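Local coordinates for unknown protein (Galdieria sulphuraria, PDB 2NYI), which is of unknown function but carries tandem ACT domains, a fold that commonly binds small ligands such as amino acids, and pairs two copies in its crystal assembly, at the interface of chains A and B. Residues are numbered along the deposited sequence; one frame, centred on the assembly and turned at random. Chains: chain A/B, unknown protein.

Contact 1: the interface of chains A and B. Residues chain A 17, 20, 23-24; chain B 108, 111-112, 115.
A:His20 and B:Ala112 form the apolar centre where helix 18-28 of chain A packs against helix 106-116 of chain B, which probably helped join the chains in the crystal assembly. The CA of B:Ala112 sits over the imidazole face, 3.8 Å from its centroid, a CH-pi contact that a small residue permits by letting the ring near the helix backbone. One turn on, the CB of B:Ala115 reaches the CA of A:Gly17 at 4.0 Å; with hardly any side chain on either residue, the helix and the loop can approach. On the other flank B:Glu108 lends its aliphatic stem, its CG resting 3.7 Å from the CA of A:Trp24. B:Thr111 lies obliquely across A:His20, its hydroxyl OG1 at the ring edge. With chi1 at 179°, the ring of A:His20 swings away from its own N and runs alongside B:Glu108, ring and carboxylate planes 53° apart. At the rim NE2 of A:His20 gives a 2.7 Å hydrogen bond to OE2 of B:Glu108. Replacing A:His20 with an alanine would remove the ring, and B:Glu108 OE2 would probably lose its NE2 donor while a gap opened beside B:Ala112. The bond leaves nearly in the ring plane but meets OE2 35° above the carboxylate plane.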
ATOM      1  N   GLY A  17      -5.008  -2.509  15.547  1.00 18.71           N
ATOM      2  CA  GLY A  17      -4.262  -1.598  16.412  1.00 18.90           C
ATOM      3  C   GLY A  17      -2.839  -1.291  16.013  1.00 18.92           C
ATOM      4  O   GLY A  17      -2.132  -0.625  16.760  1.00 20.24           O
ATOM      5  N   HIS A  20      -2.598   2.366  15.149  1.00 15.85           N
ATOM      6  CA  HIS A  20      -2.711   3.103  16.406  1.00 16.60           C
ATOM      7  C   HIS A  20      -1.428   3.072  17.246  1.00 19.10           C
ATOM      8  O   HIS A  20      -0.986   4.119  17.754  1.00 18.65           O
ATOM      9  CB  HIS A  20      -3.914   2.674  17.236  1.00 14.90           C
ATOM     10  CG  HIS A  20      -4.004   3.425  18.529  1.00 17.81           C
ATOM     11  ND1 HIS A  20      -3.788   2.823  19.745  1.00 24.92           N
ATOM     12  CD2 HIS A  20      -4.152   4.748  18.781  1.00 21.50           C
ATOM     13  CE1 HIS A  20      -3.868   3.734  20.704  1.00 26.05           C
ATOM     14  NE2 HIS A  20      -4.087   4.909  20.146  1.00 22.16           N
ATOM     15  N   SER A  23       1.202   5.269  15.714  1.00 19.05           N
ATOM     16  CA  SER A  23       0.854   6.690  15.842  1.00 19.74           C
ATOM     17  C   SER A  23       1.032   7.164  17.277  1.00 19.52           C
ATOM     18  O   SER A  23       1.520   8.276  17.523  1.00 19.56           O
ATOM     19  CB  SER A  23      -0.604   6.889  15.414  1.00 20.40           C
ATOM     20  OG  SER A  23      -0.734   6.542  14.045  1.00 31.80           O
ATOM     21  N   TRP A  24       0.629   6.320  18.223  1.00 19.11           N
ATOM     22  CA  TRP A  24       0.830   6.627  19.633  1.00 19.97           C
ATOM     23  C   TRP A  24       2.323   6.827  19.923  1.00 20.48           C
ATOM     24  O   TRP A  24       2.720   7.790  20.603  1.00 19.97           O
ATOM     25  CB  TRP A  24       0.230   5.531  20.519  1.00 20.46           C
ATOM     26  CG  TRP A  24       0.331   5.893  21.949  1.00 25.74           C
ATOM     27  CD1 TRP A  24      -0.601   6.557  22.694  1.00 27.16           C
ATOM     28  CD2 TRP A  24       1.464   5.681  22.810  1.00 27.89           C
ATOM     29  NE1 TRP A  24      -0.127   6.746  23.979  1.00 27.20           N
ATOM     30  CE2 TRP A  24       1.131   6.213  24.076  1.00 34.40           C
ATOM     31  CE3 TRP A  24       2.718   5.077  22.637  1.00 31.20           C
ATOM     32  CZ2 TRP A  24       2.013   6.172  25.164  1.00 33.23           C
ATOM     33  CZ3 TRP A  24       3.599   5.033  23.728  1.00 32.48           C
ATOM     34  CH2 TRP A  24       3.235   5.578  24.970  1.00 29.35           C
TER
ATOM     35  N   GLU B 108      -3.316   9.551  15.739  1.00 19.97           N
ATOM     36  CA  GLU B 108      -3.487   8.783  16.995  1.00 19.43           C
ATOM     37  C   GLU B 108      -4.928   8.791  17.511  1.00 18.26           C
ATOM     38  O   GLU B 108      -5.421   7.748  17.966  1.00 18.20           O
ATOM     39  CB  GLU B 108      -2.519   9.244  18.099  1.00 18.58           C
ATOM     40  CG  GLU B 108      -2.438   8.301  19.330  1.00 19.89           C
ATOM     41  CD  GLU B 108      -3.623   8.433  20.315  1.00 19.26           C
ATOM     42  OE1 GLU B 108      -4.250   9.509  20.371  1.00 22.10           O
ATOM     43  OE2 GLU B 108      -3.929   7.445  21.020  1.00 22.94           O
ATOM     44  N   THR B 111      -7.302   6.740  14.960  1.00 21.28           N
ATOM     45  CA  THR B 111      -6.979   5.328  15.074  1.00 22.08           C
ATOM     46  C   THR B 111      -7.256   4.753  16.481  1.00 21.50           C
ATOM     47  O   THR B 111      -7.581   3.561  16.625  1.00 19.86           O
ATOM     48  CB  THR B 111      -5.548   5.018  14.569  1.00 22.07           C
ATOM     49  OG1 THR B 111      -4.582   5.710  15.364  1.00 21.66           O
ATOM     50  CG2 THR B 111      -5.390   5.460  13.074  1.00 22.76           C
ATOM     51  N   ALA B 112      -7.169   5.594  17.519  1.00 21.72           N
ATOM     52  CA  ALA B 112      -7.562   5.135  18.866  1.00 21.94           C
ATOM     53  C   ALA B 112      -9.024   4.697  18.889  1.00 21.95           C
ATOM     54  O   ALA B 112      -9.349   3.656  19.446  1.00 23.02           O
ATOM     55  CB  ALA B 112      -7.312   6.231  19.921  1.00 21.82           C
ATOM     56  N   ALA B 115      -9.433   1.364  16.829  1.00 22.02           N
ATOM     57  CA  ALA B 115      -8.892   0.188  17.497  1.00 22.83           C
ATOM     58  C   ALA B 115      -9.714  -0.201  18.740  1.00 24.32           C
ATOM     59  O   ALA B 115      -9.986  -1.394  18.969  1.00 24.35           O
ATOM     60  CB  ALA B 115      -7.401   0.360  17.816  1.00 21.02           C
TER

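Contact 2: the interface of chains A and B. Residues chain A 41, 126-127; chain B 33, 35-36, 49-50.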
ATOM      1  N   LEU A  41      -3.045  -7.143   3.247  1.00 19.08           N
ATOM      2  CA  LEU A  41      -3.538  -8.211   2.381  1.00 17.17           C
ATOM      3  C   LEU A  41      -3.117  -9.571   2.918  1.00 16.37           C
ATOM      4  O   LEU A  41      -1.984  -9.733   3.378  1.00 15.16           O
ATOM      5  CB  LEU A  41      -2.997  -8.024   0.954  1.00 16.82           C
ATOM      6  CG  LEU A  41      -3.478  -9.025  -0.123  1.00 19.47           C
ATOM      7  CD1 LEU A  41      -4.935  -8.760  -0.489  1.00 20.46           C
ATOM      8  CD2 LEU A  41      -2.613  -8.990  -1.380  1.00 18.58           C
ATOM      9  N   THR A 126      -3.777  -5.458  -7.675  1.00 19.91           N
ATOM     10  CA  THR A 126      -4.379  -6.441  -8.564  1.00 19.93           C
ATOM     11  C   THR A 126      -5.314  -7.321  -7.727  1.00 19.59           C
ATOM     12  O   THR A 126      -5.130  -7.482  -6.496  1.00 18.70           O
ATOM     13  CB  THR A 126      -3.331  -7.338  -9.336  1.00 22.44           C
ATOM     14  OG1 THR A 126      -2.747  -8.276  -8.438  1.00 23.86           O
ATOM     15  CG2 THR A 126      -2.197  -6.507  -9.974  1.00 19.45           C
ATOM     16  N   GLU A 127      -6.317  -7.859  -8.399  1.00 21.85           N
ATOM     17  CA  GLU A 127      -7.249  -8.807  -7.783  1.00 24.56           C
ATOM     18  C   GLU A 127      -7.665  -9.823  -8.811  1.00 22.63           C
ATOM     19  O   GLU A 127      -7.601  -9.558 -10.021  1.00 21.73           O
ATOM     20  CB  GLU A 127      -8.481  -8.101  -7.205  1.00 24.48           C
ATOM     21  CG  GLU A 127      -9.308  -7.332  -8.189  1.00 34.12           C
ATOM     22  CD  GLU A 127     -10.579  -6.744  -7.569  1.00 31.05           C
ATOM     23  OE1 GLU A 127     -10.953  -7.148  -6.442  1.00 52.93           O
ATOM     24  OE2 GLU A 127     -11.187  -5.869  -8.218  1.00 39.91           O
TER
ATOM     25  N   VAL B  33      -0.001 -14.888  -9.329  1.00 19.86           N
ATOM     26  CA  VAL B  33      -0.414 -13.787  -8.454  1.00 18.75           C
ATOM     27  C   VAL B  33      -1.943 -13.804  -8.321  1.00 18.74           C
ATOM     28  O   VAL B  33      -2.658 -13.679  -9.323  1.00 20.88           O
ATOM     29  CB  VAL B  33       0.055 -12.436  -8.986  1.00 19.55           C
ATOM     30  CG1 VAL B  33      -0.568 -11.295  -8.183  1.00 19.37           C
ATOM     31  CG2 VAL B  33       1.612 -12.359  -8.973  1.00 21.73           C
ATOM     32  N   SER B  35      -3.609 -11.756  -5.824  1.00 15.43           N
ATOM     33  CA  SER B  35      -3.891 -10.338  -5.572  1.00 14.13           C
ATOM     34  C   SER B  35      -2.633  -9.678  -5.044  1.00 13.04           C
ATOM     35  O   SER B  35      -1.683 -10.364  -4.633  1.00 13.60           O
ATOM     36  CB  SER B  35      -5.075 -10.167  -4.597  1.00 16.99           C
ATOM     37  OG  SER B  35      -4.901 -10.955  -3.444  1.00 23.26           O
ATOM     38  N   SER B  36      -2.610  -8.345  -5.079  1.00 12.45           N
ATOM     39  CA  SER B  36      -1.451  -7.615  -4.597  1.00 14.69           C
ATOM     40  C   SER B  36      -1.819  -6.196  -4.246  1.00 14.99           C
ATOM     41  O   SER B  36      -2.751  -5.608  -4.815  1.00 15.04           O
ATOM     42  CB  SER B  36      -0.308  -7.622  -5.616  1.00 14.61           C
ATOM     43  OG  SER B  36      -0.705  -7.006  -6.839  1.00 19.39           O
ATOM     44  N   VAL B  49       1.693  -9.688  -1.532  1.00 13.30           N
ATOM     45  CA  VAL B  49       1.096 -10.418  -2.648  1.00 14.72           C
ATOM     46  C   VAL B  49       0.599 -11.758  -2.133  1.00 14.31           C
ATOM     47  O   VAL B  49       1.294 -12.403  -1.340  1.00 15.96           O
ATOM     48  CB  VAL B  49       2.148 -10.673  -3.734  1.00 15.14           C
ATOM     49  CG1 VAL B  49       1.514 -11.423  -4.931  1.00 17.53           C
ATOM     50  CG2 VAL B  49       2.797  -9.351  -4.221  1.00 16.55           C
ATOM     51  N   LEU B  50      -0.582 -12.154  -2.590  1.00 13.36           N
ATOM     52  CA  LEU B  50      -1.121 -13.508  -2.374  1.00 14.70           C
ATOM     53  C   LEU B  50      -0.801 -14.305  -3.620  1.00 15.29           C
ATOM     54  O   LEU B  50      -1.215 -13.937  -4.752  1.00 15.12           O
ATOM     55  CB  LEU B  50      -2.640 -13.472  -2.118  1.00 15.82           C
ATOM     56  CG  LEU B  50      -3.035 -13.258  -0.666  1.00 19.98           C
ATOM     57  CD1 LEU B  50      -4.494 -12.836  -0.563  1.00 23.02           C
ATOM     58  CD2 LEU B  50      -2.756 -14.555   0.144  1.00 20.09           C
TER
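A:Thr126 and B:Ser36 pair as an antiparallel beta bridge, the N of each giving a 3.0 Å hydrogen bond to the O of the other. The bridge joins strand 123-130 of chain A to strand 32-41 of chain B, so that strands of this tandem ACT-domain protein meet edge to edge across the chains. The donors do not lie flat with the carbonyls: the N of B:Ser36 stands 38° above the carbonyl plane of A:Thr126. Beside the backbone pair, the hydroxyls OG1 of A:Thr126 and OG of B:Ser36 share a 2.9 Å hydrogen bond whose direction is not settled. Each hydroxyl sits between its own backbone N and carbonyl carbon (chi1 73° for A:Thr126 and 61° for B:Ser36), and this turns the two oxygens toward each other. Threonine suits an extended strand through its branched CB, and its methyl CG2 also lies 3.5 Å from the serine OG; the small serine lets the hydroxyls meet close to the backbones. The CG1 methyl of B:Val33 borders this pair, 3.7 Å from OG1 of A:Thr126. B:Ser35 presents its CB to the CA of A:Glu127, while its OG lies near both methyls of A:Leu41. That leucine brings its branched end over the strand: CD2 packs 3.7 Å from the CA of B:Ser36, and CG meets CD1 of B:Leu50 at 4.0 Å, the two leucine side chains crossing at a slant.

Contact 3: the interface of chains A and B. Residues chain A 7-9, 48, 77; chain B 41, 44-45.
At this polar and charged junction the tight turn between strands 32-41 and 44-53 of chain B lies against strands 4-13, 44-53 and 73-78 of chain A, tying the chains together, and its twin repeats the tie across the two-fold axis. B:Asp44 is the hub: its OD2 accepts a 2.6 Å hydrogen bond from the hydroxyl OG of A:Ser9 on its anti side. A:Arg77 approaches side-on; its NE forms a salt bridge with B:Asp44 OD1 at 3.0 Å, and its NH2 adds a hydrogen bond to the same oxygen at 3.1 Å. Both nitrogens come from the same face of the carboxylate, and the two flat groups are turned 57° against each other. Extended from CG to NE (chi2 173°, chi3 177°), the long chain of A:Arg77 carries the guanidinium to the aspartate, and CG2 of A:Val7 lies over one of its faces, which should restrict its tilt. Water 2 bridges OD2 to the O of A:Val7, and the short A:Ser9 hydroxyl can both donate to OD2 and bond water 1, which reaches the O of B:Phe45. Against the CB of B:Asp44, A:Ile48 supplies apolar support: its CG2 packs 3.8 Å from that CB and equally near the CB of B:Leu41. By pairing charge inside this packing, the site probably fixes the register of the two-chain crystal assembly, which may be the biological dimer.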
ATOM      1  N   VAL A   7      12.176   8.446   6.491  1.00 18.39           N
ATOM      2  CA  VAL A   7      11.310   7.460   5.843  1.00 18.43           C
ATOM      3  C   VAL A   7      11.360   6.204   6.688  1.00 18.70           C
ATOM      4  O   VAL A   7      12.438   5.680   6.996  1.00 19.48           O
ATOM      5  CB  VAL A   7      11.742   7.133   4.394  1.00 19.27           C
ATOM      6  CG1 VAL A   7      10.630   6.374   3.675  1.00 20.24           C
ATOM      7  CG2 VAL A   7      12.083   8.424   3.639  1.00 30.01           C
ATOM      8  N   VAL A   8      10.177   5.757   7.089  1.00 18.48           N
ATOM      9  CA  VAL A   8      10.006   4.612   7.960  1.00 17.75           C
ATOM     10  C   VAL A   8       9.189   3.548   7.218  1.00 18.39           C
ATOM     11  O   VAL A   8       8.162   3.874   6.611  1.00 17.54           O
ATOM     12  CB  VAL A   8       9.240   5.039   9.262  1.00 17.64           C
ATOM     13  CG1 VAL A   8       8.917   3.831  10.139  1.00 19.13           C
ATOM     14  CG2 VAL A   8      10.045   6.072  10.031  1.00 19.89           C
ATOM     15  N   SER A   9       9.672   2.309   7.242  1.00 19.40           N
ATOM     16  CA  SER A   9       8.938   1.155   6.708  1.00 19.93           C
ATOM     17  C   SER A   9       8.632   0.196   7.844  1.00 20.45           C
ATOM     18  O   SER A   9       9.500  -0.068   8.687  1.00 21.22           O
ATOM     19  CB  SER A   9       9.784   0.424   5.651  1.00 22.21           C
ATOM     20  OG  SER A   9       9.799   1.148   4.424  1.00 31.93           O
ATOM     21  N   ILE A  48       4.493   2.569   4.820  1.00 17.58           N
ATOM     22  CA  ILE A  48       5.623   3.480   4.660  1.00 17.02           C
ATOM     23  C   ILE A  48       5.124   4.854   5.120  1.00 16.72           C
ATOM     24  O   ILE A  48       4.005   5.261   4.797  1.00 16.70           O
ATOM     25  CB  ILE A  48       6.120   3.542   3.216  1.00 17.47           C
ATOM     26  CG1 ILE A  48       6.468   2.123   2.723  1.00 19.67           C
ATOM     27  CG2 ILE A  48       7.395   4.442   3.134  1.00 15.32           C
ATOM     28  CD1 ILE A  48       6.690   2.042   1.215  1.00 27.90           C
ATOM     29  N   ARG A  77      15.294   5.704   7.984  1.00 23.20           N
ATOM     30  CA  ARG A  77      16.448   6.342   7.355  1.00 24.30           C
ATOM     31  C   ARG A  77      16.108   7.793   7.082  1.00 25.06           C
ATOM     32  O   ARG A  77      14.928   8.152   7.027  1.00 23.46           O
ATOM     33  CB  ARG A  77      16.837   5.658   6.046  1.00 25.60           C
ATOM     34  CG  ARG A  77      15.771   5.722   4.965  1.00 24.80           C
ATOM     35  CD  ARG A  77      16.254   5.175   3.641  1.00 31.20           C
ATOM     36  NE  ARG A  77      15.175   5.193   2.653  1.00 32.50           N
ATOM     37  CZ  ARG A  77      14.888   6.225   1.852  1.00 38.06           C
ATOM     38  NH1 ARG A  77      15.592   7.357   1.890  1.00 35.29           N
ATOM     39  NH2 ARG A  77      13.889   6.124   0.995  1.00 31.71           N
TER
ATOM     40  N   LEU B  41       6.703   5.267  -1.230  1.00 18.65           N
ATOM     41  CA  LEU B  41       6.766   6.617  -0.636  1.00 17.69           C
ATOM     42  C   LEU B  41       8.158   6.928  -0.153  1.00 17.94           C
ATOM     43  O   LEU B  41       8.821   6.066   0.421  1.00 15.87           O
ATOM     44  CB  LEU B  41       5.768   6.726   0.538  1.00 19.14           C
ATOM     45  CG  LEU B  41       5.573   8.091   1.189  1.00 19.72           C
ATOM     46  CD1 LEU B  41       4.977   9.081   0.155  1.00 22.37           C
ATOM     47  CD2 LEU B  41       4.687   7.960   2.443  1.00 19.85           C
ATOM     48  N   ASP B  44      11.093   4.480  -0.511  1.00 18.57           N
ATOM     49  CA  ASP B  44      10.914   3.109  -0.009  1.00 16.67           C
ATOM     50  C   ASP B  44       9.781   2.436  -0.784  1.00 17.53           C
ATOM     51  O   ASP B  44       8.879   3.115  -1.296  1.00 16.89           O
ATOM     52  CB  ASP B  44      10.533   3.082   1.492  1.00 16.13           C
ATOM     53  CG  ASP B  44      11.738   3.143   2.434  1.00 25.54           C
ATOM     54  OD1 ASP B  44      12.886   3.384   1.981  1.00 20.73           O
ATOM     55  OD2 ASP B  44      11.515   2.957   3.661  1.00 24.99           O
ATOM     56  N   PHE B  45       9.838   1.111  -0.836  1.00 16.21           N
ATOM     57  CA  PHE B  45       8.900   0.269  -1.598  1.00 15.75           C
ATOM     58  C   PHE B  45       8.397  -0.799  -0.633  1.00 15.61           C
ATOM     59  O   PHE B  45       9.185  -1.366   0.155  1.00 15.68           O
ATOM     60  CB  PHE B  45       9.658  -0.403  -2.772  1.00 16.31           C
ATOM     61  CG  PHE B  45       8.868  -1.463  -3.503  1.00 16.66           C
ATOM     62  CD1 PHE B  45       8.150  -1.144  -4.652  1.00 19.03           C
ATOM     63  CD2 PHE B  45       8.819  -2.783  -3.018  1.00 17.84           C
ATOM     64  CE1 PHE B  45       7.409  -2.136  -5.320  1.00 23.13           C
ATOM     65  CE2 PHE B  45       8.071  -3.764  -3.669  1.00 20.44           C
ATOM     66  CZ  PHE B  45       7.378  -3.442  -4.819  1.00 14.28           C
TER
HETATM   67  O   HOH W   1      10.139  -0.403   2.444  1.00 23.17           O
HETATM   68  O   HOH W   2      13.225   3.133   5.830  1.00 25.41           O

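The three contacts are spread widely over one two-fold interface: the C-alpha centres of contact 1 and contact 2 are about 26 Å apart, those of contacts 1 and 3 about 19 Å, and those of contacts 2 and 3 about 21 Å. Strands 32-41 and 44-53 enter both contact 2 and contact 3, and the leucine at position 41 serves in each, from chain A in one and chain B in the other. Contact 1 adds helix packing to these strand-based contacts. With their symmetry twins, they would hold the chains together at well-separated points; the structure alone does not show that the pair forms in solution.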